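Local coordinates for bacterial bifunctional deaminase-reductase C-terminal domain-containing protein (Corynebacterium diphtheriae, PDB 2P4G) that is probably an NADPH-dependent pyrimidine reductase of riboflavin biosynthesis, built on a dihydrofolate reductase-like fold, at residues 86-94 / 106-114; 207-218 / 251-262. All coordinates share one frame; numbering follows the deposited sequence.

In the fold
Both contacts reach the same mixed sheet of a dihydrofolate reductase-like domain, yet they work on different parts of it. Contact 1 closes first along the chain, and contact 2 opens well after it, so the two are in series. Their centres lie about 21 Å apart and their nearest atoms about 11 Å, without touching. In contact 1 the connection between helices 80-85 and 95-103 packs against strand 111-115 and the turn before it, in the parallel half of the sheet. Contact 2 pairs strand 211-217 with strand 254-260, where the sheet turns antiparallel and meets the second subunit. Side chains of both contacts pack on helix 60-72, which thus links them.

Contact 1. Residues 86-94 / 106-114; sequences ENYGPVVLP and RCGLPKLTL. With EDO (1,2-ethanediol), chain G; EDO (1,2-ethanediol), chain I; EDO (1,2-ethanediol), chain C; EDO (1,2-ethanediol), chain P.
Val91 of the 86-94 loop points toward the start of strand 111-115, in the parallel part of this dihydrofolate reductase-like sheet. Its two methyls divide the work: CG1 meets Pro110 CG at 3.9 Å, while CG2 rests 3.8 Å from Leu112 CB. With CG1 anti to the backbone N (chi1 173°), one branch is aimed at the proline and the other at the leucine. Leu93 and Leu109 lie alongside one another, running opposite ways, Leu93 CG lying 3.9 Å from Leu109 CD2; the same Leu109 methyl sits 3.7 Å from Val91 O. Leu93 CD1 also comes up against CD of the Pro110 ring, 3.8 Å away. At the other end Leu112 CD1 approaches the Tyr88 ring at its edge, and a 1,2-ethanediol carbon lies over one ring face.

Further out, Arg70 of helix 60-72 packs on Tyr88, Val91 and Leu93, and the Tyr88 hydroxyl is hydrogen-bonded to Glu194. A Schellman motif with Asn87 as its C-prime residue ends helix 80-85 and turns the chain into this loop. Ethanediol, probably from the crystallisation liquor, binds along it: one molecule donates through O2 to Gly89 O at 2.8 Å.

Contact 2. Residues 207-218 / 251-262; sequences GIVDRLHLTIAP and NGLIFSRYKVIR
The His213 ring carries the aliphatic part of Arg257 over one face, in a CH-pi contact with CG 4.1 Å from the ring centroid; water 1 lies in the ring plane at its edge, 3.1 Å from His213 ND1, and His213 NE2 is hydrogen-bonded to Arg37 of strand 35-43. The two side chains run side by side, with the guanidinium nearly perpendicular to the imidazole. Thr215 OG1 comes to the edge of the Phe255 ring, 3.3 Å from CD1, and bonds to Asp62. The Arg262 guanidinium has Gly207 on one face and Asp210 at its edge, where NH2 makes a salt bridge to OD1 at 2.6 Å; the carboxylate and guanidinium planes are only 19° apart.

These groups decorate an antiparallel ladder between strands 211-217 and 254-260. Leu212 and Tyr258 form a hydrogen-bonded pair, each N donating to the other's O at 2.9 Å. Leu214 O is gripped twice, by Ser256 N and by Ser256 OG at 2.8 Å: chi1 of 67° tucks the hydroxyl between backbone N and carbonyl carbon, on the side facing Leu214. Water 2 donates to both Ile216 O and Gly252 O near one end of the ladder.

The face with Leu212, Ile254 and Tyr258 packs against the second subunit, Ile254 meeting its Tyr258 and Tyr258 its Ile254. On the other face Arg211 and Arg257 bring their NE atoms within 4.3 Å because both bind OE1 of Glu244 in strand 237-248, whose negative charge probably balances the pair; Arg211 also pairs with Glu35.

Contact 1. Residues 86-94 / 106-114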
loop_
_atom_site.group_PDB
_atom_site.type_symbol
_atom_site.label_atom_id
_atom_site.label_comp_id
_atom_site.label_asym_id
_atom_site.label_seq_id
_atom_site.Cartn_x
_atom_site.Cartn_y
_atom_site.Cartn_z
ATOM N N GLU A 86 16.062 -7.304 -11.168
ATOM C CA GLU A 86 16.748 -7.059 -9.909
ATOM C C GLU A 86 18.189 -7.558 -9.903
ATOM O O GLU A 86 18.783 -7.620 -8.858
ATOM C CB GLU A 86 15.951 -7.698 -8.771
ATOM C CG GLU A 86 14.522 -7.151 -8.636
ATOM C CD GLU A 86 14.440 -5.626 -8.486
ATOM O OE1 GLU A 86 15.285 -5.042 -7.776
ATOM O OE2 GLU A 86 13.512 -5.018 -9.082
ATOM N N ASN A 87 18.744 -7.930 -11.061
ATOM C CA ASN A 87 20.169 -8.270 -11.165
ATOM C C ASN A 87 20.551 -9.410 -10.188
ATOM O O ASN A 87 21.600 -9.406 -9.521
ATOM C CB ASN A 87 21.022 -6.981 -10.999
ATOM C CG ASN A 87 22.507 -7.166 -11.383
ATOM O OD1 ASN A 87 22.851 -8.003 -12.237
ATOM N ND2 ASN A 87 23.402 -6.365 -10.739
ATOM N N TYR A 88 19.681 -10.404 -10.114
ATOM C CA TYR A 88 19.977 -11.559 -9.315
ATOM C C TYR A 88 21.173 -12.306 -9.874
ATOM O O TYR A 88 21.330 -12.438 -11.082
ATOM C CB TYR A 88 18.811 -12.524 -9.274
ATOM C CG TYR A 88 17.734 -12.255 -8.273
ATOM C CD1 TYR A 88 17.302 -10.969 -7.993
ATOM C CD2 TYR A 88 17.080 -13.316 -7.657
ATOM C CE1 TYR A 88 16.260 -10.745 -7.099
ATOM C CE2 TYR A 88 16.063 -13.098 -6.766
ATOM C CZ TYR A 88 15.657 -11.815 -6.493
ATOM O OH TYR A 88 14.653 -11.625 -5.597
ATOM N N GLY A 89 21.989 -12.829 -8.969
ATOM C CA GLY A 89 23.064 -13.712 -9.297
ATOM C C GLY A 89 22.939 -14.977 -8.478
ATOM O O GLY A 89 21.901 -15.236 -7.857
ATOM N N PRO A 90 24.010 -15.778 -8.459
ATOM C CA PRO A 90 24.009 -16.921 -7.561
ATOM C C PRO A 90 23.772 -16.487 -6.106
ATOM O O PRO A 90 24.329 -15.484 -5.650
ATOM C CB PRO A 90 25.393 -17.538 -7.774
ATOM C CG PRO A 90 25.786 -17.115 -9.166
ATOM C CD PRO A 90 25.236 -15.709 -9.268
ATOM N N VAL A 91 22.938 -17.252 -5.402
ATOM C CA VAL A 91 22.613 -16.956 -4.032
ATOM C C VAL A 91 23.889 -16.936 -3.201
ATOM O O VAL A 91 24.764 -17.818 -3.334
ATOM C CB VAL A 91 21.587 -17.948 -3.489
ATOM C CG1 VAL A 91 21.370 -17.755 -1.990
ATOM C CG2 VAL A 91 20.266 -17.815 -4.275
ATOM N N VAL A 92 24.013 -15.881 -2.386
ATOM C CA VAL A 92 25.109 -15.763 -1.397
ATOM C C VAL A 92 24.511 -15.601 -0.010
ATOM O O VAL A 92 23.445 -15.012 0.152
ATOM C CB VAL A 92 26.083 -14.545 -1.673
ATOM C CG1 VAL A 92 26.724 -14.648 -3.040
ATOM C CG2 VAL A 92 25.339 -13.234 -1.572
ATOM N N LEU A 93 25.212 -16.112 0.992
ATOM C CA LEU A 93 24.865 -15.850 2.390
ATOM C C LEU A 93 26.114 -15.530 3.195
ATOM O O LEU A 93 27.209 -16.012 2.883
ATOM C CB LEU A 93 24.129 -17.046 3.031
ATOM C CG LEU A 93 22.699 -17.364 2.596
ATOM C CD1 LEU A 93 22.284 -18.688 3.203
ATOM C CD2 LEU A 93 21.746 -16.263 3.017
ATOM N N PRO A 94 25.952 -14.717 4.248
ATOM C CA PRO A 94 27.049 -14.420 5.140
ATOM C C PRO A 94 27.687 -15.663 5.761
ATOM O O PRO A 94 27.040 -16.673 6.026
ATOM C CB PRO A 94 26.400 -13.564 6.218
ATOM C CG PRO A 94 25.219 -12.983 5.587
ATOM C CD PRO A 94 24.730 -13.990 4.628
ATOM N N ARG A 106 21.784 -28.330 7.577
ATOM C CA ARG A 106 21.120 -27.804 6.405
ATOM C C ARG A 106 22.115 -27.491 5.315
ATOM O O ARG A 106 23.263 -27.175 5.591
ATOM C CB ARG A 106 20.338 -26.551 6.762
ATOM C CG ARG A 106 19.060 -26.857 7.475
ATOM C CD ARG A 106 17.935 -25.971 6.983
ATOM N NE ARG A 106 18.031 -24.631 7.555
ATOM C CZ ARG A 106 17.437 -23.549 7.068
ATOM N NH1 ARG A 106 16.693 -23.608 5.967
ATOM N NH2 ARG A 106 17.605 -22.391 7.689
ATOM N N CYS A 107 21.656 -27.574 4.071
ATOM C CA CYS A 107 22.461 -27.184 2.942
ATOM C C CYS A 107 22.861 -25.737 3.165
ATOM O O CYS A 107 22.077 -24.945 3.693
ATOM C CB CYS A 107 21.670 -27.303 1.641
ATOM S SG CYS A 107 22.596 -26.639 0.192
ATOM N N GLY A 108 24.079 -25.391 2.771
ATOM C CA GLY A 108 24.623 -24.071 3.069
ATOM C C GLY A 108 23.790 -22.939 2.516
ATOM O O GLY A 108 23.610 -21.925 3.175
ATOM N N LEU A 109 23.286 -23.146 1.300
ATOM C CA LEU A 109 22.521 -22.157 0.551
ATOM C C LEU A 109 21.155 -22.684 0.106
ATOM O O LEU A 109 21.027 -23.837 -0.302
ATOM C CB LEU A 109 23.297 -21.739 -0.690
ATOM C CG LEU A 109 24.619 -21.033 -0.382
ATOM C CD1 LEU A 109 25.616 -21.279 -1.493
ATOM C CD2 LEU A 109 24.402 -19.543 -0.125
ATOM N N PRO A 110 20.131 -21.822 0.149
ATOM C CA PRO A 110 18.850 -22.233 -0.407
ATOM C C PRO A 110 18.903 -22.383 -1.924
ATOM O O PRO A 110 19.687 -21.722 -2.585
ATOM C CB PRO A 110 17.918 -21.064 -0.039
ATOM C CG PRO A 110 18.835 -19.898 0.091
ATOM C CD PRO A 110 20.091 -20.449 0.685
ATOM N N LYS A 111 18.039 -23.236 -2.459
ATOM C CA LYS A 111 17.947 -23.463 -3.884
ATOM C C LYS A 111 17.187 -22.327 -4.519
ATOM O O LYS A 111 16.029 -22.061 -4.178
ATOM C CB LYS A 111 17.217 -24.788 -4.180
ATOM C CG LYS A 111 17.222 -25.223 -5.644
ATOM C CD LYS A 111 18.613 -25.620 -6.078
ATOM C CE LYS A 111 18.682 -26.151 -7.514
ATOM N NZ LYS A 111 20.099 -26.485 -7.875
ATOM N N LEU A 112 17.828 -21.668 -5.472
ATOM C CA LEU A 112 17.154 -20.650 -6.265
ATOM C C LEU A 112 16.325 -21.304 -7.349
ATOM O O LEU A 112 16.849 -22.059 -8.169
ATOM C CB LEU A 112 18.172 -19.692 -6.893
ATOM C CG LEU A 112 17.649 -18.517 -7.695
ATOM C CD1 LEU A 112 16.729 -17.600 -6.845
ATOM C CD2 LEU A 112 18.838 -17.751 -8.275
ATOM N N THR A 113 15.038 -20.970 -7.360
ATOM C CA THR A 113 14.048 -21.539 -8.283
ATOM C C THR A 113 13.418 -20.422 -9.106
ATOM O O THR A 113 12.831 -19.473 -8.562
ATOM C CB THR A 113 12.942 -22.324 -7.521
ATOM O OG1 THR A 113 13.565 -23.268 -6.654
ATOM C CG2 THR A 113 11.987 -23.066 -8.481
ATOM N N LEU A 114 13.581 -20.534 -10.419
ATOM C CA LEU A 114 13.215 -19.467 -11.333
ATOM C C LEU A 114 12.072 -19.923 -12.174
ATOM O O LEU A 114 12.142 -20.999 -12.798
ATOM C CB LEU A 114 14.385 -19.123 -12.254
ATOM C CG LEU A 114 15.654 -18.600 -11.591
ATOM C CD1 LEU A 114 16.732 -18.408 -12.683
ATOM C CD2 LEU A 114 15.390 -17.276 -10.811
HETATM C C1 EDO G . 22.412 -13.082 -5.611
HETATM O O1 EDO G . 23.230 -11.931 -5.383
HETATM C C2 EDO G . 20.906 -12.831 -5.905
HETATM O O2 EDO G . 20.112 -14.080 -6.069
HETATM C C1 EDO I . 20.688 -26.069 -3.446
HETATM O O1 EDO I . 21.292 -24.977 -2.738
HETATM C C2 EDO I . 20.817 -27.411 -2.723
HETATM O O2 EDO I . 19.565 -27.831 -2.126
HETATM C C1 EDO C . 19.685 -9.552 -5.321
HETATM O O1 EDO C . 18.927 -8.578 -6.075
HETATM C C2 EDO C . 18.792 -10.310 -4.332
HETATM O O2 EDO C . 19.506 -10.656 -3.134
HETATM C C1 EDO P . 10.367 -6.207 -9.495
HETATM O O1 EDO P . 11.368 -6.056 -10.517
HETATM C C2 EDO P . 9.029 -6.750 -10.019
HETATM O O2 EDO P . 8.991 -6.887 -11.454
#

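Contact 2. Residues 207-218 / 251-262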
loop_
_atom_site.group_PDB
_atom_site.type_symbol
_atom_site.label_atom_id
_atom_site.label_comp_id
_atom_site.label_asym_id
_atom_site.label_seq_id
_atom_site.Cartn_x
_atom_site.Cartn_y
_atom_site.Cartn_z
ATOM N N GLY A 207 -3.395 -20.278 -2.176
ATOM C CA GLY A 207 -3.448 -20.390 -0.723
ATOM C C GLY A 207 -2.221 -21.055 -0.107
ATOM O O GLY A 207 -2.330 -21.763 0.884
ATOM N N ILE A 208 -1.048 -20.823 -0.669
ATOM C CA ILE A 208 0.131 -21.522 -0.190
ATOM C C ILE A 208 1.020 -20.620 0.662
ATOM O O ILE A 208 1.979 -21.089 1.250
ATOM C CB ILE A 208 0.939 -22.181 -1.358
ATOM C CG1 ILE A 208 1.566 -21.135 -2.279
ATOM C CG2 ILE A 208 0.038 -23.134 -2.169
ATOM C CD1 ILE A 208 2.288 -21.734 -3.435
ATOM N N VAL A 209 0.685 -19.334 0.731
ATOM C CA VAL A 209 1.462 -18.364 1.493
ATOM C C VAL A 209 0.975 -18.383 2.931
ATOM O O VAL A 209 -0.214 -18.164 3.190
ATOM C CB VAL A 209 1.336 -16.955 0.870
ATOM C CG1 VAL A 209 2.132 -15.913 1.682
ATOM C CG2 VAL A 209 1.816 -16.987 -0.602
ATOM N N ASP A 210 1.877 -18.701 3.855
ATOM C CA ASP A 210 1.556 -18.757 5.293
ATOM C C ASP A 210 1.777 -17.422 5.976
ATOM O O ASP A 210 1.066 -17.074 6.897
ATOM C CB ASP A 210 2.454 -19.764 5.997
ATOM C CG ASP A 210 2.321 -21.130 5.429
ATOM O OD1 ASP A 210 1.195 -21.639 5.497
ATOM O OD2 ASP A 210 3.317 -21.685 4.906
ATOM N N ARG A 211 2.826 -16.723 5.551
ATOM C CA ARG A 211 3.222 -15.427 6.115
ATOM C C ARG A 211 3.750 -14.547 5.017
ATOM O O ARG A 211 4.269 -15.045 4.024
ATOM C CB ARG A 211 4.351 -15.551 7.132
ATOM C CG ARG A 211 3.863 -15.832 8.462
ATOM C CD ARG A 211 4.935 -15.847 9.518
ATOM N NE ARG A 211 4.236 -16.226 10.735
ATOM C CZ ARG A 211 3.847 -17.467 11.016
ATOM N NH1 ARG A 211 4.174 -18.491 10.228
ATOM N NH2 ARG A 211 3.176 -17.693 12.129
ATOM N N LEU A 212 3.660 -13.246 5.270
ATOM C CA LEU A 212 4.124 -12.212 4.375
ATOM C C LEU A 212 5.047 -11.279 5.141
ATOM O O LEU A 212 4.685 -10.809 6.210
ATOM C CB LEU A 212 2.911 -11.438 3.851
ATOM C CG LEU A 212 3.112 -10.214 2.969
ATOM C CD1 LEU A 212 3.893 -10.559 1.715
ATOM C CD2 LEU A 212 1.741 -9.657 2.660
ATOM N N HIS A 213 6.242 -11.058 4.594
ATOM C CA HIS A 213 7.089 -9.966 4.991
ATOM C C HIS A 213 6.888 -8.839 3.992
ATOM O O HIS A 213 7.199 -8.998 2.826
ATOM C CB HIS A 213 8.539 -10.396 4.979
ATOM C CG HIS A 213 8.854 -11.386 6.033
ATOM N ND1 HIS A 213 9.335 -11.026 7.272
ATOM C CD2 HIS A 213 8.711 -12.730 6.055
ATOM C CE1 HIS A 213 9.483 -12.111 8.009
ATOM N NE2 HIS A 213 9.123 -13.158 7.288
ATOM N N LEU A 214 6.357 -7.712 4.454
ATOM C CA LEU A 214 6.090 -6.574 3.574
ATOM C C LEU A 214 6.810 -5.368 4.134
ATOM O O LEU A 214 6.673 -5.037 5.325
ATOM C CB LEU A 214 4.592 -6.301 3.462
ATOM C CG LEU A 214 4.164 -5.113 2.580
ATOM C CD1 LEU A 214 4.359 -5.429 1.117
ATOM C CD2 LEU A 214 2.711 -4.738 2.871
ATOM N N THR A 215 7.626 -4.763 3.277
ATOM C CA THR A 215 8.288 -3.509 3.549
ATOM C C THR A 215 7.515 -2.417 2.827
ATOM O O THR A 215 7.256 -2.535 1.637
ATOM C CB THR A 215 9.722 -3.520 3.000
ATOM O OG1 THR A 215 10.423 -4.626 3.577
ATOM C CG2 THR A 215 10.457 -2.175 3.293
ATOM N N ILE A 216 7.159 -1.359 3.556
ATOM C CA ILE A 216 6.441 -0.215 2.991
ATOM C C ILE A 216 7.382 0.970 2.979
ATOM O O ILE A 216 7.817 1.463 4.036
ATOM C CB ILE A 216 5.195 0.124 3.783
ATOM C CG1 ILE A 216 4.313 -1.131 3.893
ATOM C CG2 ILE A 216 4.455 1.299 3.108
ATOM C CD1 ILE A 216 3.475 -1.191 5.107
ATOM N N ALA A 217 7.695 1.398 1.761
ATOM C CA ALA A 217 8.737 2.359 1.504
ATOM C C ALA A 217 8.123 3.736 1.550
ATOM O O ALA A 217 6.977 3.934 1.125
ATOM C CB ALA A 217 9.384 2.097 0.146
ATOM N N PRO A 218 8.874 4.708 2.100
ATOM C CA PRO A 218 8.343 6.044 2.277
ATOM C C PRO A 218 8.231 6.790 0.939
ATOM O O PRO A 218 8.836 7.846 0.753
ATOM C CB PRO A 218 9.381 6.684 3.195
ATOM C CG PRO A 218 10.673 6.026 2.786
ATOM C CD PRO A 218 10.277 4.607 2.563
ATOM N N ASN A 251 15.704 5.117 7.740
ATOM C CA ASN A 251 15.223 5.764 6.523
ATOM C C ASN A 251 13.694 5.784 6.385
ATOM O O ASN A 251 13.180 6.235 5.370
ATOM C CB ASN A 251 15.840 5.083 5.317
ATOM C CG ASN A 251 17.352 5.177 5.319
ATOM O OD1 ASN A 251 18.045 4.168 5.345
ATOM N ND2 ASN A 251 17.869 6.397 5.310
ATOM N N GLY A 252 12.978 5.281 7.384
ATOM C CA GLY A 252 11.530 5.397 7.428
ATOM C C GLY A 252 10.794 4.315 6.669
ATOM O O GLY A 252 9.596 4.449 6.401
ATOM N N LEU A 253 11.489 3.230 6.336
ATOM C CA LEU A 253 10.833 2.084 5.742
ATOM C C LEU A 253 10.160 1.300 6.849
ATOM O O LEU A 253 10.725 1.154 7.933
ATOM C CB LEU A 253 11.823 1.182 4.998
ATOM C CG LEU A 253 12.292 1.610 3.585
ATOM C CD1 LEU A 253 13.191 2.825 3.665
ATOM C CD2 LEU A 253 12.987 0.426 2.875
ATOM N N ILE A 254 8.944 0.821 6.591
ATOM C CA ILE A 254 8.192 0.050 7.598
ATOM C C ILE A 254 8.395 -1.396 7.215
ATOM O O ILE A 254 8.351 -1.750 6.030
ATOM C CB ILE A 254 6.678 0.365 7.639
ATOM C CG1 ILE A 254 6.426 1.850 7.881
ATOM C CG2 ILE A 254 5.952 -0.455 8.738
ATOM C CD1 ILE A 254 4.936 2.233 7.673
ATOM N N PHE A 255 8.670 -2.215 8.222
ATOM C CA PHE A 255 8.775 -3.627 8.028
ATOM C C PHE A 255 7.658 -4.244 8.828
ATOM O O PHE A 255 7.488 -3.928 10.005
ATOM C CB PHE A 255 10.123 -4.146 8.505
ATOM C CG PHE A 255 11.277 -3.481 7.849
ATOM C CD1 PHE A 255 11.645 -3.824 6.557
ATOM C CD2 PHE A 255 11.987 -2.502 8.498
ATOM C CE1 PHE A 255 12.688 -3.217 5.950
ATOM C CE2 PHE A 255 13.050 -1.894 7.883
ATOM C CZ PHE A 255 13.406 -2.249 6.609
ATOM N N SER A 256 6.919 -5.139 8.178
ATOM C CA SER A 256 5.740 -5.760 8.755
ATOM C C SER A 256 5.776 -7.247 8.429
ATOM O O SER A 256 6.163 -7.630 7.343
ATOM C CB SER A 256 4.468 -5.132 8.177
ATOM O OG SER A 256 4.347 -5.435 6.799
ATOM N N ARG A 257 5.406 -8.071 9.400
ATOM C CA ARG A 257 5.219 -9.472 9.195
ATOM C C ARG A 257 3.776 -9.775 9.534
ATOM O O ARG A 257 3.314 -9.465 10.664
ATOM C CB ARG A 257 6.117 -10.278 10.119
ATOM C CG ARG A 257 6.154 -11.750 9.738
ATOM C CD ARG A 257 7.046 -12.542 10.654
ATOM N NE ARG A 257 6.420 -12.727 11.939
ATOM C CZ ARG A 257 7.031 -13.240 13.001
ATOM N NH1 ARG A 257 8.293 -13.613 12.937
ATOM N NH2 ARG A 257 6.352 -13.382 14.128
ATOM N N TYR A 258 3.082 -10.384 8.570
ATOM C CA TYR A 258 1.695 -10.829 8.726
ATOM C C TYR A 258 1.553 -12.325 8.548
ATOM O O TYR A 258 2.247 -12.936 7.735
ATOM C CB TYR A 258 0.823 -10.228 7.642
ATOM C CG TYR A 258 0.699 -8.729 7.639
ATOM C CD1 TYR A 258 -0.302 -8.087 8.390
ATOM C CD2 TYR A 258 1.538 -7.943 6.838
ATOM C CE1 TYR A 258 -0.457 -6.693 8.358
ATOM C CE2 TYR A 258 1.402 -6.542 6.805
ATOM C CZ TYR A 258 0.395 -5.933 7.555
ATOM O OH TYR A 258 0.267 -4.574 7.517
ATOM N N LYS A 259 0.582 -12.886 9.255
ATOM C CA LYS A 259 0.153 -14.257 9.047
ATOM C C LYS A 259 -1.017 -14.232 8.080
ATOM O O LYS A 259 -1.979 -13.498 8.291
ATOM C CB LYS A 259 -0.258 -14.879 10.384
ATOM C CG LYS A 259 -1.069 -16.184 10.314
ATOM C CD LYS A 259 -0.290 -17.342 9.696
ATOM C CE LYS A 259 -0.786 -18.683 10.200
ATOM N NZ LYS A 259 -0.704 -18.811 11.692
ATOM N N VAL A 260 -0.946 -15.048 7.034
ATOM C CA VAL A 260 -2.018 -15.124 6.037
ATOM C C VAL A 260 -3.136 -16.058 6.481
ATOM O O VAL A 260 -2.895 -17.201 6.792
ATOM C CB VAL A 260 -1.485 -15.582 4.676
ATOM C CG1 VAL A 260 -2.622 -15.788 3.701
ATOM C CG2 VAL A 260 -0.493 -14.578 4.152
ATOM N N ILE A 261 -4.364 -15.565 6.497
ATOM C CA ILE A 261 -5.485 -16.346 7.048
ATOM C C ILE A 261 -6.293 -17.076 5.958
ATOM O O ILE A 261 -6.893 -16.456 5.072
ATOM C CB ILE A 261 -6.393 -15.462 7.892
ATOM C CG1 ILE A 261 -5.579 -14.833 9.032
ATOM C CG2 ILE A 261 -7.574 -16.268 8.434
ATOM C CD1 ILE A 261 -6.164 -13.517 9.552
ATOM N N ARG A 262 -6.323 -18.401 6.059
ATOM C CA ARG A 262 -6.894 -19.267 5.022
ATOM C C ARG A 262 -8.402 -19.420 5.177
ATOM O O ARG A 262 -8.901 -19.528 6.300
ATOM C CB ARG A 262 -6.270 -20.659 5.097
ATOM C CG ARG A 262 -4.783 -20.662 5.348
ATOM C CD ARG A 262 -4.035 -19.859 4.293
ATOM N NE ARG A 262 -2.623 -20.204 4.289
ATOM C CZ ARG A 262 -2.146 -21.376 3.878
ATOM N NH1 ARG A 262 -2.958 -22.332 3.423
ATOM N NH2 ARG A 262 -0.843 -21.599 3.913
HETATM O O HOH W 1 9.217 -7.950 7.060
HETATM O O HOH W 2 7.387 3.992 4.847
#